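Local coordinates for protein SidF, inhibitor of growth family, member 3 (Legionella pneumophila subsp. pneumophila, PDB 4FYE) that is a phosphoinositide phosphatase, probably removing the 3-phosphate from phosphatidylinositol 3,4,5-trisphosphate, at residues 186-191 with 197-202; 251-256 with 261-266; 277-282 with 288-293; 442-447 with 629-634; 552-557 with 611-616. The protein carries 1 engineered substitution. All coordinates share one frame; numbering follows the deposited sequence.

Five contacts sample three ways in which SidF builds its mixed alpha-beta phosphatase domain. Contacts 1 and 2 are successive antiparallel hairpins of one six-stranded mixed sheet; their centres lie about 9 Å apart, and strands 199-206 and 247-254 join them through backbone bonds. Contact 3, a short loop folded back on helix 284-311, follows strand 260-268 in the chain but sits about 40 Å from contact 2, centre to centre, across the centre of the chain. Contacts 4 and 5 are helix pairs with centres about 12 Å apart. Both segments of contact 5 fall between those of contact 4 in sequence, so two long-range pairings converge on one helical region.

Contact 1 of 5, residues 186-191 with 197-202; sequences IHRFKA and GEEQFI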
# COMPACT_ATOMS: atom_id res chain seq x y z
N ILE A 186 -1.49 -4.12 14.60
CA ILE A 186 -0.12 -4.42 14.99
C ILE A 186 0.18 -5.91 15.11
O ILE A 186 -0.56 -6.68 15.73
CB ILE A 186 0.22 -3.74 16.33
CG1 ILE A 186 -0.06 -2.26 16.25
CG2 ILE A 186 1.73 -3.85 16.63
CD1 ILE A 186 0.41 -1.52 17.49
N HIS A 187 1.27 -6.33 14.50
CA HIS A 187 1.83 -7.65 14.77
C HIS A 187 3.21 -7.56 15.32
O HIS A 187 4.12 -7.04 14.62
CB HIS A 187 1.89 -8.43 13.51
CG HIS A 187 2.36 -9.85 13.68
ND1 HIS A 187 2.83 -10.56 12.68
CD2 HIS A 187 2.49 -10.64 14.81
CE1 HIS A 187 3.16 -11.78 13.08
NE2 HIS A 187 3.00 -11.81 14.41
N ARG A 188 3.38 -8.07 16.55
CA ARG A 188 4.70 -8.20 17.22
C ARG A 188 5.22 -9.63 17.28
O ARG A 188 4.47 -10.56 17.66
CB ARG A 188 4.56 -7.79 18.68
CG ARG A 188 3.84 -6.46 18.81
CD ARG A 188 3.52 -6.11 20.29
NE ARG A 188 4.72 -5.79 21.05
CZ ARG A 188 4.79 -4.79 21.93
NH1 ARG A 188 3.74 -4.02 22.19
NH2 ARG A 188 5.93 -4.56 22.57
N PHE A 189 6.52 -9.78 17.03
CA PHE A 189 7.22 -11.07 16.97
C PHE A 189 8.77 -10.90 17.01
O PHE A 189 9.30 -9.92 16.51
CB PHE A 189 6.86 -11.82 15.64
CG PHE A 189 7.16 -11.01 14.35
CD1 PHE A 189 6.27 -10.03 13.89
CD2 PHE A 189 8.35 -11.23 13.62
CE1 PHE A 189 6.57 -9.23 12.76
CE2 PHE A 189 8.65 -10.45 12.47
CZ PHE A 189 7.73 -9.48 12.02
N LYS A 190 9.50 -11.89 17.53
CA LYS A 190 10.95 -11.96 17.35
C LYS A 190 11.33 -12.55 15.99
O LYS A 190 11.17 -13.73 15.75
CB LYS A 190 11.57 -12.77 18.49
CG LYS A 190 11.48 -12.07 19.86
CD LYS A 190 11.67 -12.99 21.10
CE LYS A 190 13.15 -13.16 21.48
NZ LYS A 190 13.88 -11.89 21.79
N ALA A 191 11.80 -11.72 15.06
CA ALA A 191 12.38 -12.24 13.83
C ALA A 191 13.61 -13.10 14.12
O ALA A 191 14.31 -12.87 15.11
CB ALA A 191 12.77 -11.09 12.95
N GLY A 197 15.87 -9.21 24.72
CA GLY A 197 15.09 -8.04 25.10
C GLY A 197 14.58 -7.26 23.88
O GLY A 197 13.78 -6.35 24.05
N GLU A 198 15.00 -7.64 22.66
CA GLU A 198 14.52 -6.99 21.41
C GLU A 198 13.38 -7.75 20.70
O GLU A 198 13.22 -8.95 20.89
CB GLU A 198 15.69 -6.58 20.46
CG GLU A 198 16.16 -5.16 20.73
CD GLU A 198 17.37 -4.69 19.93
OE1 GLU A 198 17.56 -5.08 18.75
OE2 GLU A 198 18.14 -3.86 20.49
N GLU A 199 12.56 -7.04 19.93
CA GLU A 199 11.54 -7.70 19.11
C GLU A 199 11.15 -6.83 17.93
O GLU A 199 11.30 -5.60 17.98
CB GLU A 199 10.29 -8.08 19.91
CG GLU A 199 9.46 -6.91 20.45
CD GLU A 199 8.10 -7.37 20.99
OE1 GLU A 199 7.25 -6.52 21.38
OE2 GLU A 199 7.84 -8.59 21.03
N GLN A 200 10.63 -7.47 16.89
CA GLN A 200 10.23 -6.72 15.74
C GLN A 200 8.70 -6.46 15.71
O GLN A 200 7.94 -7.05 16.50
CB GLN A 200 10.71 -7.47 14.50
CG GLN A 200 12.20 -7.28 14.15
CD GLN A 200 13.16 -7.79 15.23
OE1 GLN A 200 14.03 -7.02 15.66
NE2 GLN A 200 13.03 -9.09 15.65
N PHE A 201 8.25 -5.59 14.80
CA PHE A 201 6.80 -5.33 14.64
C PHE A 201 6.51 -4.83 13.23
O PHE A 201 7.40 -4.30 12.54
CB PHE A 201 6.30 -4.27 15.59
CG PHE A 201 7.02 -2.98 15.46
CD1 PHE A 201 8.13 -2.72 16.23
CD2 PHE A 201 6.55 -1.99 14.60
CE1 PHE A 201 8.82 -1.50 16.10
CE2 PHE A 201 7.22 -0.78 14.45
CZ PHE A 201 8.36 -0.54 15.19
N ILE A 202 5.24 -4.98 12.84
CA ILE A 202 4.70 -4.36 11.66
C ILE A 202 3.32 -3.83 12.02
O ILE A 202 2.54 -4.54 12.65
CB ILE A 202 4.47 -5.39 10.53
CG1 ILE A 202 5.71 -6.19 10.21
CG2 ILE A 202 4.01 -4.65 9.25
CD1 ILE A 202 5.36 -7.48 9.52
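R188 approaches the carboxylate of E199 side-on, NE and NH2 both reaching one oxygen: NE lies 2.7 Å and NH2 2.6 Å from OE1 of E199. That oxygen lies in the guanidinium plane, yet the carboxylate itself is turned 53° from it, and OE2 takes no share in this salt bridge. A second polar tie is looser, K190 curling at its last two torsions until NZ stands 3.1 Å from the carbonyl O of E198. The backbones form the antiparallel ladder of hairpin 184-189/199-206, in which H187 and I202 bond in both directions and H187 N meets I202 O at 2.9 Å. On the other face, CB of Q200 lies over the ring of F189, while I202 brings CD1 to the ring edge, 3.9 Å from F189 CE1. R254 of the next strand places its NE close to R188 NH2, and E199 would then probably supply a counter-charge that eases the approach of the two arginines.

Contact 2 of 5, residues 251-256 with 261-266; sequences AGTRHS and TIHHDS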
# COMPACT_ATOMS: atom_id res chain seq x y z
N ALA A 251 7.36 -0.76 9.86
CA ALA A 251 7.93 -1.98 10.40
C ALA A 251 9.21 -1.59 11.08
O ALA A 251 9.92 -0.71 10.61
CB ALA A 251 8.22 -2.95 9.27
N GLY A 252 9.51 -2.19 12.21
CA GLY A 252 10.78 -1.96 12.79
C GLY A 252 11.16 -2.84 13.94
O GLY A 252 10.56 -3.95 14.12
N THR A 253 12.17 -2.39 14.72
CA THR A 253 12.53 -3.12 15.90
C THR A 253 12.28 -2.31 17.14
O THR A 253 12.47 -1.07 17.14
CB THR A 253 13.94 -3.82 15.89
OG1 THR A 253 14.85 -3.21 16.78
CG2 THR A 253 14.57 -3.98 14.61
N ARG A 254 11.83 -2.99 18.20
CA ARG A 254 11.65 -2.37 19.52
C ARG A 254 12.78 -2.74 20.48
O ARG A 254 13.05 -3.94 20.73
CB ARG A 254 10.32 -2.78 20.14
CG ARG A 254 9.94 -1.99 21.38
CD ARG A 254 8.83 -2.74 22.06
NE ARG A 254 8.11 -2.01 23.09
CZ ARG A 254 8.28 -2.24 24.38
NH1 ARG A 254 9.19 -3.12 24.76
NH2 ARG A 254 7.56 -1.58 25.27
N HIS A 255 13.44 -1.73 21.05
CA HIS A 255 14.65 -2.01 21.86
C HIS A 255 14.24 -2.37 23.25
O HIS A 255 13.09 -2.07 23.63
CB HIS A 255 15.67 -0.89 21.76
CG HIS A 255 16.05 -0.58 20.34
ND1 HIS A 255 16.76 -1.43 19.58
CD2 HIS A 255 15.68 0.48 19.51
CE1 HIS A 255 16.89 -0.94 18.33
NE2 HIS A 255 16.26 0.24 18.29
N SER A 256 15.11 -3.03 24.02
CA SER A 256 14.70 -3.54 25.34
C SER A 256 14.16 -2.43 26.24
O SER A 256 13.26 -2.68 27.03
CB SER A 256 15.81 -4.30 26.04
OG SER A 256 17.02 -3.60 25.92
N THR A 261 13.55 1.60 16.47
CA THR A 261 14.15 1.99 15.20
C THR A 261 13.19 1.51 14.10
O THR A 261 12.72 0.36 14.12
CB THR A 261 15.54 1.32 15.06
OG1 THR A 261 16.35 1.75 16.16
CG2 THR A 261 16.23 1.68 13.76
N ILE A 262 12.94 2.36 13.12
CA ILE A 262 11.98 2.13 12.09
C ILE A 262 12.75 1.68 10.87
O ILE A 262 13.61 2.41 10.42
CB ILE A 262 11.15 3.41 11.84
CG1 ILE A 262 10.19 3.66 13.03
CG2 ILE A 262 10.28 3.23 10.61
CD1 ILE A 262 9.35 4.91 12.91
N HIS A 263 12.49 0.47 10.35
CA HIS A 263 13.21 -0.04 9.16
C HIS A 263 12.41 0.12 7.89
O HIS A 263 12.94 -0.07 6.80
CB HIS A 263 13.64 -1.52 9.31
CG HIS A 263 14.23 -1.85 10.66
ND1 HIS A 263 15.43 -1.35 11.09
CD2 HIS A 263 13.73 -2.63 11.70
CE1 HIS A 263 15.68 -1.81 12.32
NE2 HIS A 263 14.64 -2.58 12.71
N HIS A 264 11.13 0.46 7.98
CA HIS A 264 10.31 0.67 6.79
C HIS A 264 9.13 1.54 7.10
O HIS A 264 8.43 1.38 8.14
CB HIS A 264 9.85 -0.65 6.21
CG HIS A 264 9.00 -0.52 4.97
ND1 HIS A 264 9.51 -0.21 3.77
CD2 HIS A 264 7.64 -0.69 4.78
CE1 HIS A 264 8.54 -0.16 2.85
NE2 HIS A 264 7.39 -0.46 3.47
N ASP A 265 8.84 2.43 6.16
CA ASP A 265 7.80 3.41 6.28
C ASP A 265 7.25 3.73 4.84
O ASP A 265 7.93 4.39 4.04
CB ASP A 265 8.39 4.64 6.95
CG ASP A 265 7.34 5.77 7.10
OD1 ASP A 265 6.31 5.77 6.34
OD2 ASP A 265 7.53 6.63 8.01
N SER A 266 6.06 3.21 4.51
CA SER A 266 5.49 3.41 3.21
C SER A 266 3.99 3.27 3.31
O SER A 266 3.43 3.32 4.44
CB SER A 266 6.07 2.43 2.19
OG SER A 266 5.61 1.09 2.34
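T261 opens the contact with two backbone bonds to T253 of strand 247-254 and one side-chain bond to H255, just beyond the end of that strand. Its O accepts from T253 N at 2.9 Å, its N donates to T253 O at 3.0 Å, and its hydroxyl OG1 sits at the edge of the H255 imidazole, 2.6 Å from NE2, in a nearly straight hydrogen bond (171°). The T261 torsion (chi1 -59°) turns OG1, and not the methyl CG2, to the H255 ring. The opposite nitrogen of H255, ND1, bonds to E198 OE2, so the imidazole is held at both ends. I262 then pairs with G252, whose CA comes 3.3 Å from T261 O in a CA-H...O contact. At H263 the antiparallel hairpin of strands 247-254 and 260-268, the latter outermost in its sheet within this chain, changes step. Residues H263 and H264 both face A251, the definition of a classic beta bulge: A251 O accepts from H263 N at 2.8 Å and from H264 N at 3.1 Å. The H263 imidazole extends back along the partner strand, beside CA of G252; its fit against the methyl of T253 is too close to be trusted in the model. H264 O closes the bulge by accepting from A251 N, and CB of H264 rests against CB of A251. D265 forms salt bridges with R248, R308 and R312, and S266 OG shares a hydrogen bond of 2.6 Å with H264 NE2.

Contact 3 of 5, residues 277-282 with 288-293; sequences SDFKGA and LAIKAV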
# COMPACT_ATOMS: atom_id res chain seq x y z
N SER A 277 -16.58 0.18 -9.71
CA SER A 277 -17.90 -0.42 -9.88
C SER A 277 -18.81 0.37 -10.81
O SER A 277 -19.57 -0.19 -11.59
CB SER A 277 -18.58 -0.56 -8.52
OG SER A 277 -18.46 0.63 -7.77
N ASP A 278 -18.71 1.69 -10.73
CA ASP A 278 -19.58 2.56 -11.48
C ASP A 278 -19.35 2.38 -12.97
O ASP A 278 -20.15 2.80 -13.80
CB ASP A 278 -19.36 4.02 -11.06
CG ASP A 278 -19.69 4.25 -9.60
OD1 ASP A 278 -20.83 4.66 -9.30
OD2 ASP A 278 -18.82 4.03 -8.74
N PHE A 279 -18.22 1.75 -13.30
CA PHE A 279 -17.72 1.64 -14.67
C PHE A 279 -18.58 0.92 -15.71
O PHE A 279 -18.58 1.29 -16.88
CB PHE A 279 -16.34 0.99 -14.65
CG PHE A 279 -15.29 1.80 -15.34
CD1 PHE A 279 -15.40 2.08 -16.68
CD2 PHE A 279 -14.21 2.28 -14.64
CE1 PHE A 279 -14.44 2.83 -17.33
CE2 PHE A 279 -13.24 3.03 -15.28
CZ PHE A 279 -13.36 3.30 -16.62
N LYS A 280 -19.28 -0.13 -15.32
CA LYS A 280 -19.96 -0.98 -16.30
C LYS A 280 -21.01 -0.26 -17.14
O LYS A 280 -21.78 0.56 -16.63
CB LYS A 280 -20.62 -2.16 -15.60
CG LYS A 280 -21.89 -1.79 -14.86
CD LYS A 280 -22.79 -3.00 -14.65
CE LYS A 280 -24.26 -2.64 -14.73
NZ LYS A 280 -25.15 -3.83 -14.63
N GLY A 281 -21.04 -0.57 -18.43
CA GLY A 281 -22.07 -0.07 -19.32
C GLY A 281 -22.21 1.43 -19.31
O GLY A 281 -23.32 1.95 -19.23
N ALA A 282 -21.09 2.15 -19.38
CA ALA A 282 -21.13 3.58 -19.18
C ALA A 282 -20.85 4.37 -20.46
O ALA A 282 -19.99 4.00 -21.25
CB ALA A 282 -20.16 3.96 -18.10
N LEU A 288 -15.78 10.14 -18.41
CA LEU A 288 -15.02 11.34 -18.08
C LEU A 288 -15.24 11.72 -16.62
O LEU A 288 -14.32 12.17 -15.95
CB LEU A 288 -15.35 12.48 -19.02
CG LEU A 288 -14.22 13.30 -19.63
CD1 LEU A 288 -14.70 14.74 -19.74
CD2 LEU A 288 -12.91 13.23 -18.87
N ALA A 289 -16.44 11.50 -16.11
CA ALA A 289 -16.72 11.68 -14.70
C ALA A 289 -15.75 10.86 -13.82
O ALA A 289 -15.14 11.36 -12.84
CB ALA A 289 -18.16 11.30 -14.44
N ILE A 290 -15.57 9.60 -14.23
CA ILE A 290 -14.71 8.64 -13.56
C ILE A 290 -13.26 9.09 -13.61
O ILE A 290 -12.55 9.02 -12.59
CB ILE A 290 -14.89 7.21 -14.11
CG1 ILE A 290 -16.26 6.69 -13.69
CG2 ILE A 290 -13.80 6.29 -13.56
CD1 ILE A 290 -16.81 5.54 -14.53
N LYS A 291 -12.82 9.54 -14.79
CA LYS A 291 -11.50 10.17 -14.92
C LYS A 291 -11.30 11.35 -13.96
O LYS A 291 -10.19 11.57 -13.49
CB LYS A 291 -11.26 10.66 -16.35
CG LYS A 291 -10.18 9.91 -17.08
CD LYS A 291 -10.06 10.32 -18.56
CE LYS A 291 -10.82 9.36 -19.46
NZ LYS A 291 -10.41 9.49 -20.89
N ALA A 292 -12.36 12.10 -13.69
CA ALA A 292 -12.26 13.29 -12.85
C ALA A 292 -12.10 12.93 -11.39
O ALA A 292 -11.34 13.60 -10.66
CB ALA A 292 -13.47 14.19 -13.01
N VAL A 293 -12.85 11.91 -10.97
CA VAL A 293 -12.80 11.47 -9.59
C VAL A 293 -11.40 10.96 -9.32
O VAL A 293 -10.88 11.13 -8.23
CB VAL A 293 -13.78 10.35 -9.34
CG1 VAL A 293 -13.48 9.65 -8.04
CG2 VAL A 293 -15.18 10.92 -9.35
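I290 carries nearly all of this contact, reaching from helix 284-311 to F279 with both of its branches. The delta methyl lies over one face of the F279 ring, CD1 standing 4.2 Å from the centroid and 11° off the ring normal, a well-centred CH-pi contact. The gamma methyl comes to the same face beside it: I290 CG2 is 3.7 Å from F279 CE2, the shortest approach between the two segments. With CG1 anti to the carbonyl carbon (chi1 -71°) and CD1 extended beyond it, the isoleucine spreads its two methyls across the phenyl group, CD1 over the centre and CG2 above CE2. The delta methyl also touches the backbone, I290 CD1 lying 4.0 Å from F279 CA. The gap from I290 CD1 to D278 C is 4.3 Å, so this methyl fits against the turn of 3-10 helix as well as against the ring.

Beyond this buried apolar spot the pairing is thin. D278 is partly exposed, and its carboxylate is engaged by the backbone N of L239 rather than by anything in residues 288-293, while K280 and G281 carry the loop out into solvent. K291, next to I290, makes no contact with residues 277-282 and forms a salt bridge with E536. Helix 373-387 meets both partners, E375 at F279 and Y379 at I290, while Y513, L506 and F510 of helix 482-514 pack on other positions of the 288-293 segment.

Contact 4 of 5, residues 442-447 with 629-634; sequences ARFVNQ and TLMASL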
# COMPACT_ATOMS: atom_id res chain seq x y z
N ALA A 442 9.25 1.19 -19.34
CA ALA A 442 10.52 1.76 -19.81
C ALA A 442 10.77 3.28 -19.40
O ALA A 442 11.84 3.63 -18.89
CB ALA A 442 10.71 1.54 -21.31
N ARG A 443 9.80 4.16 -19.60
CA ARG A 443 9.90 5.49 -19.01
C ARG A 443 10.31 5.42 -17.51
O ARG A 443 11.34 6.00 -17.10
CB ARG A 443 8.55 6.17 -19.14
CG ARG A 443 8.45 7.58 -18.53
CD ARG A 443 7.39 8.35 -19.29
NE ARG A 443 7.17 9.66 -18.72
CZ ARG A 443 6.31 9.92 -17.75
NH1 ARG A 443 5.54 8.96 -17.26
NH2 ARG A 443 6.19 11.18 -17.30
N PHE A 444 9.50 4.70 -16.72
CA PHE A 444 9.75 4.52 -15.27
C PHE A 444 11.18 4.02 -15.02
O PHE A 444 11.91 4.56 -14.20
CB PHE A 444 8.71 3.55 -14.71
CG PHE A 444 8.92 3.19 -13.25
CD1 PHE A 444 8.40 3.98 -12.25
CD2 PHE A 444 9.63 2.04 -12.91
CE1 PHE A 444 8.58 3.64 -10.91
CE2 PHE A 444 9.80 1.68 -11.60
CZ PHE A 444 9.27 2.49 -10.59
N VAL A 445 11.62 3.02 -15.77
CA VAL A 445 12.95 2.54 -15.54
C VAL A 445 13.95 3.67 -15.76
O VAL A 445 14.84 3.92 -14.92
CB VAL A 445 13.25 1.25 -16.34
CG1 VAL A 445 14.75 0.96 -16.37
CG2 VAL A 445 12.51 0.06 -15.71
N ASN A 446 13.81 4.40 -16.86
CA ASN A 446 14.73 5.53 -17.13
C ASN A 446 14.69 6.57 -15.98
O ASN A 446 15.73 7.05 -15.50
CB ASN A 446 14.37 6.22 -18.43
CG ASN A 446 14.71 5.41 -19.63
OD1 ASN A 446 15.67 4.63 -19.64
ND2 ASN A 446 13.92 5.62 -20.70
N GLN A 447 13.50 6.92 -15.54
CA GLN A 447 13.39 7.94 -14.50
C GLN A 447 14.15 7.54 -13.26
O GLN A 447 14.97 8.30 -12.76
CB GLN A 447 11.95 8.15 -14.12
CG GLN A 447 11.10 8.59 -15.29
CD GLN A 447 9.63 8.75 -14.92
OE1 GLN A 447 9.00 7.86 -14.37
NE2 GLN A 447 9.10 9.92 -15.21
N THR A 629 9.23 -5.41 -6.21
CA THR A 629 9.82 -5.24 -4.86
C THR A 629 11.09 -4.43 -4.92
O THR A 629 11.30 -3.57 -4.06
CB THR A 629 10.17 -6.57 -4.20
OG1 THR A 629 8.97 -7.33 -4.08
CG2 THR A 629 10.73 -6.36 -2.78
N LEU A 630 11.90 -4.65 -5.97
CA LEU A 630 13.19 -4.01 -6.08
C LEU A 630 12.96 -2.57 -6.26
O LEU A 630 13.48 -1.74 -5.50
CB LEU A 630 14.02 -4.60 -7.20
CG LEU A 630 14.46 -5.99 -6.72
CD1 LEU A 630 14.97 -6.96 -7.82
CD2 LEU A 630 15.48 -5.80 -5.61
N MET A 631 12.12 -2.25 -7.21
CA MET A 631 11.84 -0.84 -7.50
C MET A 631 11.17 -0.16 -6.31
O MET A 631 11.48 1.00 -5.99
CB MET A 631 11.03 -0.71 -8.79
CG MET A 631 11.73 -1.29 -10.00
SD MET A 631 13.23 -0.32 -10.19
CE MET A 631 12.80 0.77 -11.51
N ALA A 632 10.32 -0.88 -5.56
CA ALA A 632 9.65 -0.17 -4.44
C ALA A 632 10.70 0.06 -3.39
O ALA A 632 10.79 1.13 -2.81
CB ALA A 632 8.52 -0.97 -3.88
N SER A 633 11.55 -0.93 -3.18
CA SER A 633 12.62 -0.75 -2.20
C SER A 633 13.55 0.42 -2.57
O SER A 633 14.02 1.18 -1.69
CB SER A 633 13.39 -2.06 -2.10
OG SER A 633 12.43 -3.06 -1.73
N LEU A 634 13.76 0.61 -3.87
CA LEU A 634 14.67 1.63 -4.35
C LEU A 634 14.09 3.01 -4.10
O LEU A 634 14.83 3.99 -3.81
CB LEU A 634 14.81 1.50 -5.84
CG LEU A 634 16.13 1.78 -6.54
CD1 LEU A 634 15.76 2.13 -7.97
CD2 LEU A 634 16.99 2.83 -5.88
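Behind the meeting of M631 with F444, the carbonyl O of T629 is gripped twice from one residue: S633 OG donates to it at 2.6 Å and S633 N at 2.8 Å, the two arriving from opposite faces of the carbonyl plane. These bonds stay within one helix; the groups that meet across the two segments are, separately, apolar. M631 is the residue that crosses. Its chain bends at chi2 and chi3 and comes at F444 from the opposite direction, with CB in the plane of the ring and at its edge, 3.9 Å from F444 CE2; M631 CG also lies 3.9 Å from that carbon. The sulfur is farther off, SD lying 5.5 Å from the centroid of the F444 ring and 70° off its normal, an oblique Met-aromatic contact. How the terminal methyl sits against the ring is doubtful, since it is modelled too close. F444 reaches the meeting point with CG anti to the backbone N (chi1 175°), and CG2 of V445 borders the methyl of M631 in a looser approach that is equally uncertain. Around this spot R413 and S415 of strand 402-416 also pack on F444, Y614 of helix 590-614 on V445, and I660 of helix 652-668 on A632, so that one strand and two further helices pack on these segments.

Contact 5 of 5, residues 552-557 with 611-616; sequences QIDALR and ELYYEN
D554 and Y613 provide the polar part of the contact. The tyrosine hydroxyl donates from OH to D554 OD1 at 3.2 Å; the bond is long, and it also meets that oxygen, on its syn side, 24° out of the carboxylate plane. The acid also lies against the ring: OD2 of D554 is in the plane of the Y613 ring at its edge, 3.6 Å from CE2, with carboxylate and ring planes 48° apart. The same oxygen reaches the edge of the neighbouring aromatic as well, 3.8 Å from CE1 of Y614.

Helix 522-583, which carries D554 inside a predicted coiled-coil range, is here met by the closing turn of helix 590-614. That turn ends in a Schellman motif, N616 taking a positive phi (56°) and its N donating to Y613 O at 3.0 Å. N616 is the first residue to leave helical geometry, and both tyrosines precede it in the closing turn.

Among the van der Waals packing contacts, Y614 OH comes 3.2 Å from CB of R557, and CZ of Y614 lies 3.7 Å from that same CB. Y613 CD2 lies over one face of the Y614 ring near its rim, and the carbonyl C of R557 more distantly over the other. The guanidinium of R557 leads away from both tyrosines to a salt bridge with D450, while V445 of helix 438-458 packs on Y614.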
# COMPACT_ATOMS: atom_id res chain seq x y z
N GLN A 552 14.04 5.11 -27.16
CA GLN A 552 15.40 5.15 -27.70
C GLN A 552 16.45 5.06 -26.58
O GLN A 552 17.51 4.45 -26.75
CB GLN A 552 15.63 6.40 -28.55
CG GLN A 552 14.86 6.44 -29.86
CD GLN A 552 14.95 7.82 -30.49
OE1 GLN A 552 16.03 8.25 -30.94
NE2 GLN A 552 13.83 8.55 -30.48
N ILE A 553 16.15 5.66 -25.43
CA ILE A 553 17.08 5.56 -24.31
C ILE A 553 17.19 4.12 -23.80
O ILE A 553 18.29 3.60 -23.54
CB ILE A 553 16.70 6.55 -23.20
CG1 ILE A 553 16.94 7.97 -23.74
CG2 ILE A 553 17.46 6.25 -21.90
CD1 ILE A 553 16.56 9.11 -22.82
N ASP A 554 16.05 3.47 -23.69
CA ASP A 554 15.94 2.07 -23.29
C ASP A 554 16.89 1.16 -24.08
O ASP A 554 17.71 0.44 -23.50
CB ASP A 554 14.50 1.63 -23.53
CG ASP A 554 14.03 0.64 -22.51
OD1 ASP A 554 13.35 -0.32 -22.92
OD2 ASP A 554 14.34 0.82 -21.30
N ALA A 555 16.75 1.20 -25.41
CA ALA A 555 17.62 0.47 -26.35
C ALA A 555 19.10 0.53 -25.98
O ALA A 555 19.78 -0.51 -25.91
CB ALA A 555 17.44 1.02 -27.77
N LEU A 556 19.57 1.75 -25.74
CA LEU A 556 20.96 1.98 -25.40
C LEU A 556 21.30 1.53 -23.99
O LEU A 556 22.39 1.01 -23.74
CB LEU A 556 21.31 3.45 -25.59
CG LEU A 556 21.41 3.88 -27.06
CD1 LEU A 556 21.41 5.39 -27.10
CD2 LEU A 556 22.62 3.30 -27.81
N ARG A 557 20.39 1.69 -23.05
CA ARG A 557 20.67 1.15 -21.73
C ARG A 557 20.78 -0.37 -21.83
O ARG A 557 21.67 -1.00 -21.24
CB ARG A 557 19.66 1.64 -20.69
CG ARG A 557 20.19 2.87 -19.92
CD ARG A 557 19.18 4.01 -19.75
NE ARG A 557 19.74 5.05 -18.88
CZ ARG A 557 19.15 6.19 -18.53
NH1 ARG A 557 17.95 6.52 -18.97
NH2 ARG A 557 19.79 7.03 -17.73
N GLU A 611 18.65 -6.35 -14.14
CA GLU A 611 18.79 -7.70 -14.66
C GLU A 611 17.41 -8.26 -15.06
O GLU A 611 17.23 -8.82 -16.16
CB GLU A 611 19.52 -8.64 -13.68
CG GLU A 611 19.40 -10.12 -14.11
CD GLU A 611 19.70 -11.15 -13.03
OE1 GLU A 611 20.87 -11.19 -12.57
OE2 GLU A 611 18.77 -11.96 -12.67
N LEU A 612 16.42 -8.07 -14.17
CA LEU A 612 15.09 -8.66 -14.33
C LEU A 612 14.35 -7.98 -15.48
O LEU A 612 13.50 -8.58 -16.16
CB LEU A 612 14.30 -8.52 -13.04
CG LEU A 612 14.19 -9.61 -11.94
CD1 LEU A 612 14.69 -11.03 -12.28
CD2 LEU A 612 14.78 -9.14 -10.63
N TYR A 613 14.68 -6.71 -15.69
CA TYR A 613 13.92 -5.91 -16.64
C TYR A 613 14.54 -6.10 -18.03
O TYR A 613 13.85 -6.52 -18.96
CB TYR A 613 13.85 -4.40 -16.21
CG TYR A 613 13.22 -3.53 -17.28
CD1 TYR A 613 11.87 -3.66 -17.64
CD2 TYR A 613 14.02 -2.63 -18.01
CE1 TYR A 613 11.33 -2.91 -18.66
CE2 TYR A 613 13.50 -1.86 -19.05
CZ TYR A 613 12.16 -1.99 -19.36
OH TYR A 613 11.68 -1.20 -20.39
N TYR A 614 15.83 -5.84 -18.15
CA TYR A 614 16.47 -5.90 -19.45
C TYR A 614 16.52 -7.32 -20.04
O TYR A 614 16.28 -7.47 -21.23
CB TYR A 614 17.84 -5.20 -19.45
CG TYR A 614 17.74 -3.70 -19.24
CD1 TYR A 614 17.07 -2.90 -20.17
CD2 TYR A 614 18.34 -3.06 -18.15
CE1 TYR A 614 16.98 -1.53 -20.00
CE2 TYR A 614 18.26 -1.67 -17.99
CZ TYR A 614 17.57 -0.91 -18.92
OH TYR A 614 17.41 0.46 -18.80
N GLU A 615 16.80 -8.33 -19.20
CA GLU A 615 16.73 -9.79 -19.58
C GLU A 615 15.29 -10.32 -19.68
O GLU A 615 15.05 -11.45 -20.08
CB GLU A 615 17.52 -10.64 -18.58
CG GLU A 615 18.99 -10.29 -18.55
CD GLU A 615 19.86 -11.25 -17.74
OE1 GLU A 615 19.36 -12.30 -17.27
OE2 GLU A 615 21.08 -10.95 -17.58
N ASN A 616 14.33 -9.48 -19.30
CA ASN A 616 12.94 -9.82 -19.45
C ASN A 616 12.65 -11.13 -18.73
O ASN A 616 11.89 -11.99 -19.21
CB ASN A 616 12.58 -9.85 -20.94
CG ASN A 616 11.09 -9.99 -21.21
OD1 ASN A 616 10.73 -10.62 -22.21
ND2 ASN A 616 10.20 -9.47 -20.31